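Local structure of cellulase CEL9M (Clostridium cellulolyticum, 1IA6) at residues A[6-17]-A[416-427]; A[35-46]-A[132-141]. The protein probably hydrolyses internal beta-1,4-glucosidic linkages in cellulose and related beta-glucans. All coordinates share one frame; numbering follows the deposited sequence. Where two conformers were deposited one is given.

Contact 1 of 2, residues A[6-17]-A[416-427]; sequences YSTALKDSIIFF and NAGLVGVLAGAI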
loop_
_atom_site.group_PDB
_atom_site.type_symbol
_atom_site.label_atom_id
_atom_site.label_comp_id
_atom_site.label_asym_id
_atom_site.label_seq_id
_atom_site.Cartn_x
_atom_site.Cartn_y
_atom_site.Cartn_z
ATOM N N TYR A 6 4.953 19.549 -4.082
ATOM C CA TYR A 6 4.347 18.222 -4.166
ATOM C C TYR A 6 5.125 17.303 -5.103
ATOM O O TYR A 6 5.120 16.088 -4.933
ATOM C CB TYR A 6 2.903 18.323 -4.662
ATOM C CG TYR A 6 2.008 19.182 -3.795
ATOM C CD1 TYR A 6 1.735 18.832 -2.474
ATOM C CD2 TYR A 6 1.443 20.351 -4.296
ATOM C CE1 TYR A 6 0.921 19.632 -1.671
ATOM C CE2 TYR A 6 0.629 21.156 -3.505
ATOM C CZ TYR A 6 0.373 20.793 -2.196
ATOM O OH TYR A 6 -0.414 21.601 -1.410
ATOM N N SER A 7 5.787 17.897 -6.091
ATOM C CA SER A 7 6.569 17.145 -7.063
ATOM C C SER A 7 7.713 16.367 -6.416
ATOM O O SER A 7 7.888 15.172 -6.673
ATOM C CB SER A 7 7.135 18.097 -8.120
ATOM O OG SER A 7 7.881 17.392 -9.095
ATOM N N THR A 8 8.495 17.050 -5.582
ATOM C CA THR A 8 9.623 16.421 -4.910
ATOM C C THR A 8 9.139 15.385 -3.900
ATOM O O THR A 8 9.753 14.332 -3.738
ATOM C CB THR A 8 10.500 17.469 -4.196
ATOM O OG1 THR A 8 11.051 18.368 -5.167
ATOM C CG2 THR A 8 11.647 16.795 -3.451
ATOM N N ALA A 9 8.036 15.681 -3.224
ATOM C CA ALA A 9 7.493 14.744 -2.245
ATOM C C ALA A 9 7.075 13.462 -2.963
ATOM O O ALA A 9 7.302 12.361 -2.464
ATOM C CB ALA A 9 6.297 15.360 -1.527
ATOM N N LEU A 10 6.463 13.607 -4.135
ATOM C CA LEU A 10 6.032 12.445 -4.904
ATOM C C LEU A 10 7.233 11.570 -5.253
ATOM O O LEU A 10 7.213 10.361 -5.024
ATOM C CB LEU A 10 5.322 12.875 -6.191
ATOM C CG LEU A 10 4.898 11.725 -7.110
ATOM C CD1 LEU A 10 3.936 10.794 -6.367
ATOM C CD2 LEU A 10 4.238 12.286 -8.360
ATOM N N LYS A 11 8.276 12.186 -5.804
ATOM C CA LYS A 11 9.484 11.455 -6.169
ATOM C C LYS A 11 10.031 10.695 -4.968
ATOM O O LYS A 11 10.377 9.518 -5.072
ATOM C CB LYS A 11 10.567 12.408 -6.681
ATOM C CG LYS A 11 11.855 11.684 -7.077
ATOM C CD LYS A 11 12.989 12.643 -7.424
ATOM C CE LYS A 11 13.516 13.361 -6.191
ATOM N NZ LYS A 11 14.702 14.214 -6.506
ATOM N N ASP A 12 10.114 11.374 -3.827
ATOM C CA ASP A 12 10.626 10.741 -2.619
ATOM C C ASP A 12 9.761 9.571 -2.157
ATOM O O ASP A 12 10.288 8.532 -1.787
ATOM C CB ASP A 12 10.722 11.744 -1.465
ATOM C CG ASP A 12 11.796 12.792 -1.675
ATOM O OD1 ASP A 12 12.728 12.565 -2.475
ATOM O OD2 ASP A 12 11.713 13.848 -1.015
ATOM N N SER A 13 8.440 9.743 -2.180
ATOM C CA SER A 13 7.522 8.696 -1.725
ATOM C C SER A 13 7.627 7.417 -2.553
ATOM O O SER A 13 7.365 6.319 -2.055
ATOM C CB SER A 13 6.076 9.215 -1.722
ATOM O OG SER A 13 5.608 9.478 -3.031
ATOM N N ILE A 14 8.014 7.559 -3.816
ATOM C CA ILE A 14 8.174 6.405 -4.696
ATOM C C ILE A 14 9.528 5.752 -4.422
ATOM O O ILE A 14 9.648 4.530 -4.392
ATOM C CB ILE A 14 8.115 6.825 -6.174
ATOM C CG1 ILE A 14 6.729 7.389 -6.493
ATOM C CG2 ILE A 14 8.451 5.634 -7.071
ATOM C CD1 ILE A 14 6.657 8.110 -7.830
ATOM N N ILE A 15 10.546 6.585 -4.220
ATOM C CA ILE A 15 11.899 6.114 -3.939
ATOM C C ILE A 15 11.959 5.254 -2.678
ATOM O O ILE A 15 12.750 4.311 -2.596
ATOM C CB ILE A 15 12.865 7.315 -3.796
ATOM C CG1 ILE A 15 13.285 7.799 -5.186
ATOM C CG2 ILE A 15 14.068 6.940 -2.947
ATOM C CD1 ILE A 15 13.969 9.165 -5.180
ATOM N N PHE A 16 11.123 5.582 -1.702
ATOM C CA PHE A 16 11.072 4.837 -0.446
ATOM C C PHE A 16 11.060 3.321 -0.636
ATOM O O PHE A 16 11.760 2.597 0.065
ATOM C CB PHE A 16 9.824 5.226 0.352
ATOM C CG PHE A 16 9.480 4.250 1.441
ATOM C CD1 PHE A 16 10.254 4.171 2.591
ATOM C CD2 PHE A 16 8.404 3.376 1.294
ATOM C CE1 PHE A 16 9.966 3.235 3.581
ATOM C CE2 PHE A 16 8.108 2.439 2.277
ATOM C CZ PHE A 16 8.889 2.367 3.422
ATOM N N PHE A 17 10.258 2.844 -1.580
ATOM C CA PHE A 17 10.140 1.409 -1.805
ATOM C C PHE A 17 11.455 0.686 -2.069
ATOM O O PHE A 17 11.574 -0.504 -1.779
ATOM C CB PHE A 17 9.119 1.156 -2.913
ATOM C CG PHE A 17 7.717 1.510 -2.506
ATOM C CD1 PHE A 17 6.962 0.633 -1.732
ATOM C CD2 PHE A 17 7.178 2.753 -2.823
ATOM C CE1 PHE A 17 5.695 0.987 -1.275
ATOM C CE2 PHE A 17 5.912 3.118 -2.370
ATOM C CZ PHE A 17 5.169 2.235 -1.594
ATOM N N ASN A 416 3.097 4.114 2.819
ATOM C CA ASN A 416 3.490 4.855 1.628
ATOM C C ASN A 416 2.624 4.662 0.396
ATOM O O ASN A 416 2.569 5.544 -0.459
ATOM C CB ASN A 416 4.948 4.553 1.274
ATOM C CG ASN A 416 5.909 5.518 1.940
ATOM O OD1 ASN A 416 6.012 5.559 3.164
ATOM N ND2 ASN A 416 6.606 6.313 1.134
ATOM N N ALA A 417 1.944 3.525 0.292
ATOM C CA ALA A 417 1.102 3.279 -0.876
ATOM C C ALA A 417 0.079 4.402 -1.055
ATOM O O ALA A 417 -0.050 4.969 -2.141
ATOM C CB ALA A 417 0.391 1.937 -0.738
ATOM N N GLY A 418 -0.634 4.724 0.021
ATOM C CA GLY A 418 -1.635 5.774 -0.027
ATOM C C GLY A 418 -1.041 7.161 -0.194
ATOM O O GLY A 418 -1.682 8.045 -0.766
ATOM N N LEU A 419 0.176 7.356 0.304
ATOM C CA LEU A 419 0.848 8.649 0.196
ATOM C C LEU A 419 1.159 8.950 -1.260
ATOM O O LEU A 419 0.932 10.063 -1.735
ATOM C CB LEU A 419 2.148 8.658 1.006
ATOM C CG LEU A 419 2.980 9.946 0.907
ATOM C CD1 LEU A 419 2.186 11.122 1.475
ATOM C CD2 LEU A 419 4.284 9.782 1.656
ATOM N N VAL A 420 1.691 7.961 -1.970
ATOM C CA VAL A 420 2.010 8.159 -3.378
ATOM C C VAL A 420 0.756 8.604 -4.126
ATOM O O VAL A 420 0.792 9.555 -4.907
ATOM C CB VAL A 420 2.545 6.866 -4.027
ATOM C CG1 VAL A 420 2.753 7.083 -5.521
ATOM C CG2 VAL A 420 3.854 6.459 -3.373
ATOM N N GLY A 421 -0.354 7.917 -3.874
ATOM C CA GLY A 421 -1.605 8.250 -4.534
ATOM C C GLY A 421 -2.114 9.658 -4.273
ATOM O O GLY A 421 -2.474 10.374 -5.208
ATOM N N VAL A 422 -2.153 10.068 -3.007
ATOM C CA VAL A 422 -2.641 11.402 -2.681
ATOM C C VAL A 422 -1.726 12.489 -3.247
ATOM O O VAL A 422 -2.203 13.528 -3.703
ATOM C CB VAL A 422 -2.821 11.595 -1.141
ATOM C CG1 VAL A 422 -1.478 11.710 -0.446
ATOM C CG2 VAL A 422 -3.680 12.830 -0.875
ATOM N N LEU A 423 -0.417 12.258 -3.225
ATOM C CA LEU A 423 0.513 13.242 -3.772
ATOM C C LEU A 423 0.320 13.366 -5.285
ATOM O O LEU A 423 0.388 14.463 -5.842
ATOM C CB LEU A 423 1.957 12.858 -3.441
ATOM C CG LEU A 423 2.358 13.109 -1.982
ATOM C CD1 LEU A 423 3.754 12.574 -1.711
ATOM C CD2 LEU A 423 2.297 14.607 -1.697
ATOM N N ALA A 424 0.077 12.244 -5.954
ATOM C CA ALA A 424 -0.145 12.275 -7.398
ATOM C C ALA A 424 -1.413 13.084 -7.666
ATOM O O ALA A 424 -1.478 13.867 -8.618
ATOM C CB ALA A 424 -0.291 10.854 -7.948
ATOM N N GLY A 425 -2.417 12.897 -6.815
ATOM C CA GLY A 425 -3.659 13.633 -6.971
ATOM C C GLY A 425 -3.483 15.109 -6.655
ATOM O O GLY A 425 -4.098 15.964 -7.292
ATOM N N ALA A 426 -2.644 15.416 -5.671
ATOM C CA ALA A 426 -2.400 16.803 -5.286
ATOM C C ALA A 426 -1.794 17.574 -6.452
ATOM O O ALA A 426 -2.152 18.724 -6.708
ATOM C CB ALA A 426 -1.464 16.858 -4.083
ATOM N N ILE A 427 -0.869 16.934 -7.157
ATOM C CA ILE A 427 -0.219 17.563 -8.296
ATOM C C ILE A 427 -1.238 17.930 -9.369
ATOM O O ILE A 427 -1.127 18.974 -10.010
ATOM C CB ILE A 427 0.866 16.630 -8.883
ATOM C CG1 ILE A 427 2.034 16.539 -7.896
ATOM C CG2 ILE A 427 1.344 17.149 -10.234
ATOM C CD1 ILE A 427 3.096 15.535 -8.274
#
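Leu10 and Leu423 interlock at the middle of this helix pair, each a knob in a hole of the other helix. Leu10 fits among Val420, Leu423, Ala424 and Ile427; its CD1 lies 4.0 Å from Val420 CG1, and CD2 presses on the end of Ile427 at right angles. With CG anti to the backbone N (chi1 177°), Leu10 brings both methyls to the facing helix although its CB starts off to the flank. Leu423 answers from among Tyr6, Ala9, Leu10 and Ser13, its CD1 3.8 Å from Ala9 CB.

At one end the Tyr6 ring offers a face to Ala426, whose CB stands 4.2 Å from the ring centroid in a CH-pi contact; the phenol OH is bonded to Asp338 on helix 327-341. At the other end the Asn416 amide stacks on the Phe16 ring, the two planes 25° apart, while the Phe17 ring stands perpendicular to that amide and touches Asn416 CB with CZ at 3.7 Å. Asn416 ND2 donates to Ser13 O over 3.3 Å, in the carbonyl plane on a lone pair. The same amide is fixed from outside by Gly387 O, which takes another bond from ND2, and by Leu389 N, which donates to OD1; its rotation is therefore settled.

Ser13 OG turns back to its own helix and donates to Leu10 O at 2.7 Å, satisfying a hydroxyl set against Val420 CG2. Phe85 of helix 82-87 packs over Ile14, Val420 and Ala424. The axes of these segments come within 9.1 Å, their N-to-C directions 155° apart, in an antiparallel knobs-into-holes pair joining the first and last helices of the catalytic module, as suits the (alpha/alpha)6 barrel of family 9 glycoside hydrolases.

Contact 2 of 2, residues A[35-46]-A[132-141]; sequences RGACHTTDGSDV and PEEQTGQRPS. With ZN (zinc ion), chain C.
His39 lies between Pro132 and Arg139 in the dense part of a loop-to-loop contact built on a Cys2His2 zinc site. Its ND1 binds the zinc ion at 2.1 Å and Cys38 SG joins it, with Cys22 and His55 completing the set. The other ring nitrogen, NE2, donates to Gln135 OE1 over 2.8 Å, in the ring plane though tilted 34° from the amide carbonyl plane. The zinc at ND1 and Gln135 at NE2 fix the ring's rotation; His60 and Asp125 hold Gln135 in place. Over one ring face is Pro132 O; over the opposite face the Arg139 guanidinium lies flat, centres 3.6 Å apart and planes at 24°.

That guanidinium is oriented by Asp42, gripped side-on: NE meets OD1 and NH2 meets OD2 (2.8 Å), with the carboxylate nearly coplanar. Lys62 gives Asp42 a second positive partner, which would probably favour its ionised form. Water 1, above the rim of the face that Pro132 O covers, accepts from His39 N and donates to the carbonyls of Pro132 and Gln135. Beyond the proline, Arg35 NE and Gly36 N converge on a single oxygen, Glu133 OE2, the former (2.6 Å) from the syn side, the latter from the anti side.

The far end is looser and more open to solvent: Thr41, Ser44, Asp45 and Gln138 are exposed, water 2 links Asp42 OD1 to Arg139 N, and water 3 links Gly43 N to Arg139 O and Ser141 OG. Gln138 reaches Ser44 OG with NE2 in a bent bond of 135°. Firm here is Asp45, whose CG sits between its backbone N and carbonyl carbon, turning the carboxylate to take both donors of Ser141: the hydroxyl OG at OD1 (2.7 Å), on its syn lone pair, and the backbone N at OD2 (2.9 Å).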
loop_
_atom_site.group_PDB
_atom_site.type_symbol
_atom_site.label_atom_id
_atom_site.label_comp_id
_atom_site.label_asym_id
_atom_site.label_seq_id
_atom_site.Cartn_x
_atom_site.Cartn_y
_atom_site.Cartn_z
ATOM N N ARG A 35 21.747 -0.720 0.317
ATOM C CA ARG A 35 20.910 -1.904 0.128
ATOM C C ARG A 35 21.563 -2.850 -0.873
ATOM O O ARG A 35 22.134 -2.413 -1.876
ATOM C CB ARG A 35 19.511 -1.530 -0.379
ATOM C CG ARG A 35 18.546 -0.996 0.683
ATOM C CD ARG A 35 18.472 -1.898 1.913
ATOM N NE ARG A 35 18.552 -3.318 1.575
ATOM C CZ ARG A 35 17.568 -4.035 1.040
ATOM N NH1 ARG A 35 16.391 -3.480 0.773
ATOM N NH2 ARG A 35 17.773 -5.313 0.749
ATOM N N GLY A 36 21.477 -4.146 -0.591
ATOM C CA GLY A 36 22.047 -5.149 -1.472
ATOM C C GLY A 36 21.210 -6.416 -1.476
ATOM O O GLY A 36 20.104 -6.433 -0.937
ATOM N N ALA A 37 21.736 -7.481 -2.073
ATOM C CA ALA A 37 21.023 -8.754 -2.140
ATOM C C ALA A 37 20.721 -9.309 -0.755
ATOM O O ALA A 37 21.571 -9.274 0.134
ATOM C CB ALA A 37 21.843 -9.771 -2.938
ATOM N N CYS A 38 19.511 -9.835 -0.582
ATOM C CA CYS A 38 19.099 -10.409 0.695
ATOM C C CYS A 38 18.129 -11.572 0.491
ATOM O O CYS A 38 17.510 -11.691 -0.567
ATOM C CB CYS A 38 18.433 -9.337 1.570
ATOM S SG CYS A 38 16.930 -8.597 0.864
ATOM N N HIS A 39 18.017 -12.426 1.506
ATOM C CA HIS A 39 17.108 -13.571 1.484
ATOM C C HIS A 39 17.020 -14.196 0.098
ATOM O O HIS A 39 15.939 -14.358 -0.469
ATOM C CB HIS A 39 15.726 -13.115 1.959
ATOM C CG HIS A 39 15.769 -12.316 3.225
ATOM N ND1 HIS A 39 15.616 -10.945 3.248
ATOM C CD2 HIS A 39 15.996 -12.689 4.507
ATOM C CE1 HIS A 39 15.746 -10.510 4.489
ATOM N NE2 HIS A 39 15.978 -11.549 5.273
ATOM N N THR A 40 18.182 -14.567 -0.424
ATOM C CA THR A 40 18.306 -15.140 -1.754
ATOM C C THR A 40 17.865 -16.590 -1.894
ATOM O O THR A 40 17.881 -17.131 -2.999
ATOM C CB THR A 40 19.762 -15.033 -2.235
ATOM O OG1 THR A 40 20.610 -15.781 -1.351
ATOM C CG2 THR A 40 20.215 -13.579 -2.234
ATOM N N THR A 41 17.469 -17.220 -0.792
ATOM C CA THR A 41 17.045 -18.616 -0.833
ATOM C C THR A 41 15.562 -18.804 -0.525
ATOM O O THR A 41 15.113 -19.925 -0.300
ATOM C CB THR A 41 17.848 -19.482 0.170
ATOM O OG1 THR A 41 17.468 -19.145 1.511
ATOM C CG2 THR A 41 19.332 -19.246 0.006
ATOM N N ASP A 42 14.802 -17.711 -0.513
ATOM C CA ASP A 42 13.373 -17.794 -0.226
ATOM C C ASP A 42 12.659 -18.811 -1.108
ATOM O O ASP A 42 12.835 -18.821 -2.325
ATOM C CB ASP A 42 12.711 -16.427 -0.405
ATOM C CG ASP A 42 12.993 -15.487 0.747
ATOM O OD1 ASP A 42 13.644 -15.912 1.727
ATOM O OD2 ASP A 42 12.554 -14.322 0.672
ATOM N N GLY A 43 11.851 -19.661 -0.482
ATOM C CA GLY A 43 11.110 -20.664 -1.225
ATOM C C GLY A 43 11.834 -21.989 -1.387
ATOM O O GLY A 43 11.241 -22.968 -1.840
ATOM N N SER A 44 13.108 -22.035 -1.008
ATOM C CA SER A 44 13.883 -23.264 -1.150
ATOM C C SER A 44 13.304 -24.417 -0.337
ATOM O O SER A 44 13.525 -25.585 -0.663
ATOM C CB SER A 44 15.346 -23.025 -0.751
ATOM O OG SER A 44 15.474 -22.770 0.637
ATOM N N ASP A 45 12.554 -24.094 0.716
ATOM C CA ASP A 45 11.956 -25.121 1.558
ATOM C C ASP A 45 10.800 -25.855 0.879
ATOM O O ASP A 45 10.441 -26.961 1.284
ATOM C CB ASP A 45 11.499 -24.515 2.896
ATOM C CG ASP A 45 10.434 -23.439 2.730
ATOM O OD1 ASP A 45 10.518 -22.655 1.762
ATOM O OD2 ASP A 45 9.523 -23.368 3.584
ATOM N N VAL A 46 10.220 -25.249 -0.155
ATOM C CA VAL A 46 9.119 -25.888 -0.871
ATOM C C VAL A 46 9.445 -26.132 -2.342
ATOM O O VAL A 46 8.579 -26.532 -3.118
ATOM C CB VAL A 46 7.815 -25.060 -0.782
ATOM C CG1 VAL A 46 7.367 -24.961 0.664
ATOM C CG2 VAL A 46 8.020 -23.681 -1.379
ATOM N N PRO A 132 19.250 -6.656 6.434
ATOM C CA PRO A 132 18.616 -7.829 5.829
ATOM C C PRO A 132 19.625 -8.663 5.044
ATOM O O PRO A 132 19.469 -9.874 4.914
ATOM C CB PRO A 132 17.532 -7.221 4.936
ATOM C CG PRO A 132 18.083 -5.864 4.591
ATOM C CD PRO A 132 18.659 -5.409 5.917
ATOM N N GLU A 133 20.666 -8.008 4.538
ATOM C CA GLU A 133 21.693 -8.697 3.762
ATOM C C GLU A 133 22.492 -9.698 4.594
ATOM O O GLU A 133 23.072 -10.641 4.047
ATOM C CB GLU A 133 22.666 -7.688 3.139
ATOM C CG GLU A 133 22.056 -6.735 2.114
ATOM C CD GLU A 133 21.322 -5.567 2.746
ATOM O OE1 GLU A 133 21.349 -5.441 3.987
ATOM O OE2 GLU A 133 20.724 -4.766 1.993
ATOM N N GLU A 134 22.520 -9.497 5.909
ATOM C CA GLU A 134 23.275 -10.380 6.795
ATOM C C GLU A 134 22.402 -11.336 7.607
ATOM O O GLU A 134 22.901 -12.045 8.484
ATOM C CB GLU A 134 24.146 -9.548 7.740
ATOM C CG GLU A 134 25.061 -8.564 7.022
ATOM C CD GLU A 134 25.935 -7.769 7.974
ATOM O OE1 GLU A 134 25.387 -7.161 8.919
ATOM O OE2 GLU A 134 27.167 -7.747 7.775
ATOM N N GLN A 135 21.103 -11.353 7.323
ATOM C CA GLN A 135 20.188 -12.247 8.026
ATOM C C GLN A 135 20.207 -13.573 7.271
ATOM O O GLN A 135 19.550 -13.725 6.244
ATOM C CB GLN A 135 18.780 -11.651 8.041
ATOM C CG GLN A 135 17.756 -12.492 8.771
ATOM C CD GLN A 135 16.436 -11.770 8.929
ATOM O OE1 GLN A 135 16.013 -11.038 8.036
ATOM N NE2 GLN A 135 15.774 -11.978 10.065
ATOM N N THR A 136 20.970 -14.524 7.795
ATOM C CA THR A 136 21.103 -15.834 7.176
ATOM C C THR A 136 20.163 -16.864 7.786
ATOM O O THR A 136 19.415 -16.572 8.719
ATOM C CB THR A 136 22.540 -16.356 7.311
ATOM O OG1 THR A 136 22.885 -16.441 8.700
ATOM C CG2 THR A 136 23.512 -15.421 6.607
ATOM N N GLY A 137 20.217 -18.076 7.249
ATOM C CA GLY A 137 19.372 -19.139 7.748
ATOM C C GLY A 137 18.246 -19.446 6.787
ATOM O O GLY A 137 18.300 -19.082 5.611
ATOM N N GLN A 138 17.215 -20.109 7.293
ATOM C CA GLN A 138 16.071 -20.479 6.475
ATOM C C GLN A 138 14.764 -19.813 6.867
ATOM O O GLN A 138 14.337 -19.887 8.017
ATOM C CB GLN A 138 15.861 -21.996 6.518
ATOM C CG GLN A 138 16.623 -22.785 5.471
ATOM C CD GLN A 138 16.165 -22.468 4.060
ATOM O OE1 GLN A 138 16.879 -21.825 3.291
ATOM N NE2 GLN A 138 14.960 -22.914 3.715
ATOM N N ARG A 139 14.140 -19.144 5.905
ATOM C CA ARG A 139 12.837 -18.537 6.122
ATOM C C ARG A 139 11.798 -19.511 5.599
ATOM O O ARG A 139 11.941 -20.052 4.503
ATOM C CB ARG A 139 12.716 -17.218 5.360
ATOM C CG ARG A 139 13.010 -15.988 6.190
ATOM C CD ARG A 139 13.957 -15.068 5.455
ATOM N NE ARG A 139 13.388 -14.475 4.243
ATOM C CZ ARG A 139 12.698 -13.336 4.218
ATOM N NH1 ARG A 139 12.477 -12.667 5.342
ATOM N NH2 ARG A 139 12.266 -12.844 3.061
ATOM N N PRO A 140 10.740 -19.754 6.376
ATOM C CA PRO A 140 9.704 -20.682 5.926
ATOM C C PRO A 140 8.685 -20.040 4.993
ATOM O O PRO A 140 8.330 -18.871 5.152
ATOM C CB PRO A 140 9.058 -21.121 7.233
ATOM C CG PRO A 140 9.104 -19.852 8.046
ATOM C CD PRO A 140 10.510 -19.341 7.773
ATOM N N SER A 141 8.244 -20.802 3.999
ATOM C CA SER A 141 7.206 -20.339 3.088
ATOM C C SER A 141 6.002 -20.795 3.904
ATOM O O SER A 141 5.397 -21.837 3.645
ATOM C CB SER A 141 7.307 -21.085 1.759
ATOM O OG SER A 141 8.590 -20.883 1.185
HETATM ZN ZN ZN C . 15.052 -9.522 1.857
HETATM O O HOH W 1 19.771 -12.346 3.787
HETATM O O HOH W 2 14.802 -17.929 3.122
HETATM O O HOH W 3 10.834 -19.345 2.152
#

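In the fold
Both segments of contact 2 fall, in sequence, between the two helices that contact 1 pairs, yet the two contacts are separate in space: their centres lie 29 Å apart and their nearest atoms about 6 Å, without touching. Contact 1 is the deeper, its centre about 12 Å from the chain centre against 23 Å for contact 2. Phe16, toward one end of segment 6-17, is the part of contact 1 near both sites: its side chain is about 9 Å from that of zinc ligand His55 and about 10 Å from that of Glu410, a predicted active-site residue. At the opposite end, Tyr6's side chain lies about 6 Å from the nickel ion.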